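Local coordinates for Can2 (Sulfobacillus thermosulfidooxidans, PDB 7BDV), which is a dual-specificity nuclease and CRISPR ancillary effector that binds cyclic tetra-adenylate through its CARF domain and potentiates type III CRISPR defence, at the interface of chains A and B. Numbering follows the deposited sequence. Chains: chain A/B, Can2.

Contact 1: the interface of chains A and B. Residues chain A 71, 99-100, 103; chain B 94, 118, 127, 129.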
loop_
_atom_site.group_PDB
_atom_site.type_symbol
_atom_site.label_atom_id
_atom_site.label_comp_id
_atom_site.label_asym_id
_atom_site.label_seq_id
_atom_site.Cartn_x
_atom_site.Cartn_y
_atom_site.Cartn_z
ATOM N N TYR A 71 17.238 -17.125 -2.854
ATOM C CA TYR A 71 16.727 -18.053 -3.909
ATOM C C TYR A 71 17.685 -19.210 -4.162
ATOM O O TYR A 71 17.709 -19.681 -5.312
ATOM C CB TYR A 71 16.443 -17.272 -5.191
ATOM C CG TYR A 71 15.417 -16.192 -5.002
ATOM C CD1 TYR A 71 14.086 -16.504 -4.798
ATOM C CD2 TYR A 71 15.774 -14.855 -4.980
ATOM C CE1 TYR A 71 13.134 -15.511 -4.613
ATOM C CE2 TYR A 71 14.838 -13.855 -4.774
ATOM C CZ TYR A 71 13.510 -14.188 -4.585
ATOM O OH TYR A 71 12.574 -13.212 -4.380
ATOM N N LYS A 99 9.819 -18.350 0.205
ATOM C CA LYS A 99 9.481 -19.785 0.275
ATOM C C LYS A 99 10.739 -20.648 0.095
ATOM O O LYS A 99 10.773 -21.696 0.696
ATOM C CB LYS A 99 8.372 -20.112 -0.723
ATOM C CG LYS A 99 7.063 -19.467 -0.324
ATOM C CD LYS A 99 5.956 -19.884 -1.208
ATOM C CE LYS A 99 4.660 -19.331 -0.683
ATOM N NZ LYS A 99 4.378 -18.073 -1.372
ATOM N N ILE A 100 11.727 -20.247 -0.691
ATOM C CA ILE A 100 12.971 -21.050 -0.893
ATOM C C ILE A 100 13.694 -21.139 0.456
ATOM O O ILE A 100 14.018 -22.225 0.897
ATOM C CB ILE A 100 13.846 -20.463 -2.016
ATOM C CG1 ILE A 100 13.190 -20.494 -3.404
ATOM C CG2 ILE A 100 15.221 -21.103 -2.024
ATOM C CD1 ILE A 100 12.288 -21.666 -3.666
ATOM N N LEU A 103 11.450 -23.276 2.806
ATOM C CA LEU A 103 11.424 -24.717 2.435
ATOM C C LEU A 103 12.755 -25.386 2.834
ATOM O O LEU A 103 12.733 -26.506 3.351
ATOM C CB LEU A 103 11.187 -24.876 0.930
ATOM C CG LEU A 103 9.777 -24.526 0.442
ATOM C CD1 LEU A 103 9.751 -24.366 -1.069
ATOM C CD2 LEU A 103 8.788 -25.594 0.857
ATOM N N VAL B 94 4.951 -23.815 -6.587
ATOM C CA VAL B 94 4.991 -23.638 -5.110
ATOM C C VAL B 94 5.181 -22.146 -4.784
ATOM O O VAL B 94 5.381 -21.818 -3.598
ATOM C CB VAL B 94 6.102 -24.540 -4.527
ATOM C CG1 VAL B 94 7.493 -23.997 -4.817
ATOM C CG2 VAL B 94 5.953 -24.800 -3.037
ATOM N N TYR B 118 9.385 -22.803 -9.058
ATOM C CA TYR B 118 9.265 -21.544 -8.287
ATOM C C TYR B 118 9.687 -20.417 -9.222
ATOM O O TYR B 118 10.733 -20.560 -9.859
ATOM C CB TYR B 118 10.105 -21.638 -7.018
ATOM C CG TYR B 118 10.090 -20.366 -6.209
ATOM C CD1 TYR B 118 10.936 -19.319 -6.518
ATOM C CD2 TYR B 118 9.223 -20.205 -5.139
ATOM C CE1 TYR B 118 10.923 -18.140 -5.789
ATOM C CE2 TYR B 118 9.189 -19.031 -4.410
ATOM C CZ TYR B 118 10.061 -18.001 -4.722
ATOM O OH TYR B 118 10.002 -16.818 -4.046
ATOM N N LEU B 127 12.906 -21.575 -11.250
ATOM C CA LEU B 127 13.759 -22.553 -10.519
ATOM C C LEU B 127 13.034 -23.896 -10.504
ATOM O O LEU B 127 11.830 -23.918 -10.173
ATOM C CB LEU B 127 13.998 -22.052 -9.092
ATOM C CG LEU B 127 14.481 -20.609 -8.993
ATOM C CD1 LEU B 127 14.829 -20.240 -7.554
ATOM C CD2 LEU B 127 15.689 -20.400 -9.879
ATOM N N LEU B 129 12.953 -26.926 -8.417
ATOM C CA LEU B 129 13.385 -27.242 -7.027
ATOM C C LEU B 129 13.665 -28.736 -6.881
ATOM O O LEU B 129 14.444 -29.081 -5.990
ATOM C CB LEU B 129 12.320 -26.768 -6.037
ATOM C CG LEU B 129 12.194 -25.254 -5.928
ATOM C CD1 LEU B 129 11.256 -24.873 -4.804
ATOM C CD2 LEU B 129 13.558 -24.600 -5.736
#

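Contact 2: the interface of chains A and B. Residues chain A 94-98, 102, 118; chain B 99, 103.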
loop_
_atom_site.group_PDB
_atom_site.type_symbol
_atom_site.label_atom_id
_atom_site.label_comp_id
_atom_site.label_asym_id
_atom_site.label_seq_id
_atom_site.Cartn_x
_atom_site.Cartn_y
_atom_site.Cartn_z
ATOM N N VAL A 94 9.613 -20.446 11.013
ATOM C CA VAL A 94 9.613 -20.636 9.535
ATOM C C VAL A 94 8.692 -19.578 8.888
ATOM O O VAL A 94 8.428 -19.673 7.672
ATOM C CB VAL A 94 9.190 -22.087 9.206
ATOM C CG1 VAL A 94 7.706 -22.331 9.456
ATOM C CG2 VAL A 94 9.571 -22.531 7.791
ATOM N N THR A 95 8.222 -18.584 9.648
ATOM C CA THR A 95 7.210 -17.577 9.184
ATOM C C THR A 95 7.878 -16.567 8.231
ATOM O O THR A 95 7.259 -16.123 7.268
ATOM C CB THR A 95 6.550 -16.806 10.338
ATOM O OG1 THR A 95 6.392 -17.641 11.485
ATOM C CG2 THR A 95 5.210 -16.214 9.941
ATOM N N GLY A 96 9.121 -16.186 8.506
ATOM C CA GLY A 96 9.867 -15.238 7.675
ATOM C C GLY A 96 10.396 -15.853 6.393
ATOM O O GLY A 96 10.324 -17.077 6.235
ATOM N N GLY A 97 10.903 -14.998 5.518
ATOM C CA GLY A 97 11.815 -15.336 4.412
ATOM C C GLY A 97 11.047 -15.580 3.127
ATOM O O GLY A 97 9.796 -15.485 3.136
ATOM N N THR A 98 11.753 -15.903 2.063
ATOM C CA THR A 98 11.133 -16.395 0.807
ATOM C C THR A 98 10.637 -17.798 1.093
ATOM O O THR A 98 11.060 -18.393 2.095
ATOM C CB THR A 98 12.119 -16.358 -0.356
ATOM O OG1 THR A 98 13.233 -17.201 -0.008
ATOM C CG2 THR A 98 12.604 -14.964 -0.649
ATOM N N ALA A 102 12.483 -20.684 3.462
ATOM C CA ALA A 102 11.641 -21.384 4.399
ATOM C C ALA A 102 11.611 -22.874 4.075
ATOM O O ALA A 102 11.693 -23.650 5.025
ATOM C CB ALA A 102 10.242 -20.796 4.416
ATOM N N TYR A 118 5.157 -21.420 13.455
ATOM C CA TYR A 118 4.659 -20.500 12.417
ATOM C C TYR A 118 3.629 -19.596 13.087
ATOM O O TYR A 118 2.773 -20.113 13.803
ATOM C CB TYR A 118 4.088 -21.290 11.241
ATOM C CG TYR A 118 3.493 -20.409 10.173
ATOM C CD1 TYR A 118 2.195 -19.930 10.287
ATOM C CD2 TYR A 118 4.224 -20.052 9.049
ATOM C CE1 TYR A 118 1.653 -19.105 9.307
ATOM C CE2 TYR A 118 3.698 -19.212 8.073
ATOM C CZ TYR A 118 2.394 -18.766 8.199
ATOM O OH TYR A 118 1.879 -17.931 7.254
ATOM N N LYS B 99 3.047 -19.884 3.503
ATOM C CA LYS B 99 4.121 -20.884 3.683
ATOM C C LYS B 99 3.517 -22.215 4.142
ATOM O O LYS B 99 4.077 -23.245 3.782
ATOM C CB LYS B 99 5.177 -20.372 4.660
ATOM C CG LYS B 99 6.004 -19.257 4.083
ATOM C CD LYS B 99 7.057 -18.818 5.052
ATOM C CE LYS B 99 8.087 -17.933 4.374
ATOM N NZ LYS B 99 7.642 -16.519 4.388
ATOM N N LEU B 103 4.480 -25.328 2.090
ATOM C CA LEU B 103 5.243 -26.434 2.754
ATOM C C LEU B 103 4.486 -27.767 2.586
ATOM O O LEU B 103 5.133 -28.791 2.303
ATOM C CB LEU B 103 5.447 -26.112 4.232
ATOM C CG LEU B 103 6.434 -24.979 4.532
ATOM C CD1 LEU B 103 6.306 -24.536 5.975
ATOM C CD2 LEU B 103 7.860 -25.417 4.269
#

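Contact 1: the interface of chains A and B
A:Ile100 and A:Tyr71 close on B:Tyr118 in a mainly apolar part of the two-fold interface between CARF domains, where it packs the two copies of the deposited dimer together; such pairing of CARF domains is how the family typically builds its site for a cyclic oligoadenylate. The terminal methyl CD1 of A:Ile100 lies over one face of the B:Tyr118 ring, shifted toward its CG end, and stands 3.6 Å from B:Tyr118 CG in a CH-pi contact. With chi1 at 177°, the tyrosine ring swings away from its own backbone N and presents that face to the isoleucine, whose chi2 of -33° directs CD1 onto it. At the far end of the ring the contact changes character. The CE1 corner of B:Tyr118 meets an edge of A:Tyr71, 3.6 Å from A:Tyr71 CE1, and the phenolic OH of B:Tyr118 approaches the same A:Tyr71 CE1 at 3.4 Å. The two planes are inclined by about 42°, so the rings meet rim against rim instead of stacking. Against the same A:Ile100 methyl, B:Leu129 sends CD1 to 3.6 Å from A:Ile100 CD1, and this leucine methyl also reaches A:Leu103 CD1 at 4.1 Å, bridging side chains one turn apart on a single helix. A:Ile100 CD1 thus sits in a corner formed by the B:Tyr118 face and the B:Leu129 methyls CD1 and CD2. B:Leu127 CD1 packs at the backbone of A:Tyr71, 3.7 Å from A:Tyr71 O and close to CB, beyond the foot of the ring. The A:Lys99 chain passes from the B:Tyr118 rim, CB to CE2 at 3.9 Å, toward the B:Val94 carbonyl. In the Rossmann-like CARF fold, chain A contributes the start of helix 99-111 and the loop just ahead of helix 73-86, while chain B offers strands 116-120 and 125-128, the residue following the latter, and the loop after strand 90-93.

Contact 2: the interface of chains A and B
The loop A:Val94 to A:Thr98 curls around the end of B:Lys99, with A:Gly97 at a positive phi of 94°, and the curl brings two backbone carbonyls to the lysine ammonium. B:Lys99 NZ donates to A:Gly97 O at 2.7 Å and to A:Thr95 O at 2.9 Å. Neither approach lies in the carbonyl plane: the ammonium sits 44° out of that of A:Thr95 and is more moderately tilted from that of A:Gly97. Two carbonyl dipoles gathered on one nitrogen would be expected to favour a charged lysine. The side chain runs extended through chi2 and chi3 and bends at chi4, whose value of 87° turns NZ toward the loop. Its outer methylenes pass along the loop's backbone carbonyls and also touch the helix that follows, where CE of B:Lys99 lies 3.6 Å from A:Ala102 CB. B:Lys99 CB touches the rim of the A:Tyr118 ring at CE2, 3.9 Å away. Within chain A the methyl of A:Thr95 covers part of one face of that ring, linking the loop to the strand beside it. The lysine is therefore gripped at its ammonium by two bonds, while its base merely brushes the tyrosine rim. A turn farther along helix 99-111, B:Leu103 CD1 faces the loop's first residue, 4.2 Å from A:Val94 CG2.

The C-alpha centres of contact 1 and contact 2 are about 11 Å apart. Because the interface is two-fold symmetric, positions 94, 99, 103 and 118 recur in both with the chains exchanged, and the two are partly overlapping halves of one surface; the A:Tyr118–B:Lys99 pair is the twin of B:Tyr118–A:Lys99. Helix 99-111 supplies each: contact 1 mainly uses its apolar side chains, contact 2 a lysine reaching into the opposite loop. Together, packing and directional bonds should fix the register of the two CARF domains. Such a register probably bears on how cyclic tetra-adenylate is held, although these residues alone do not show it.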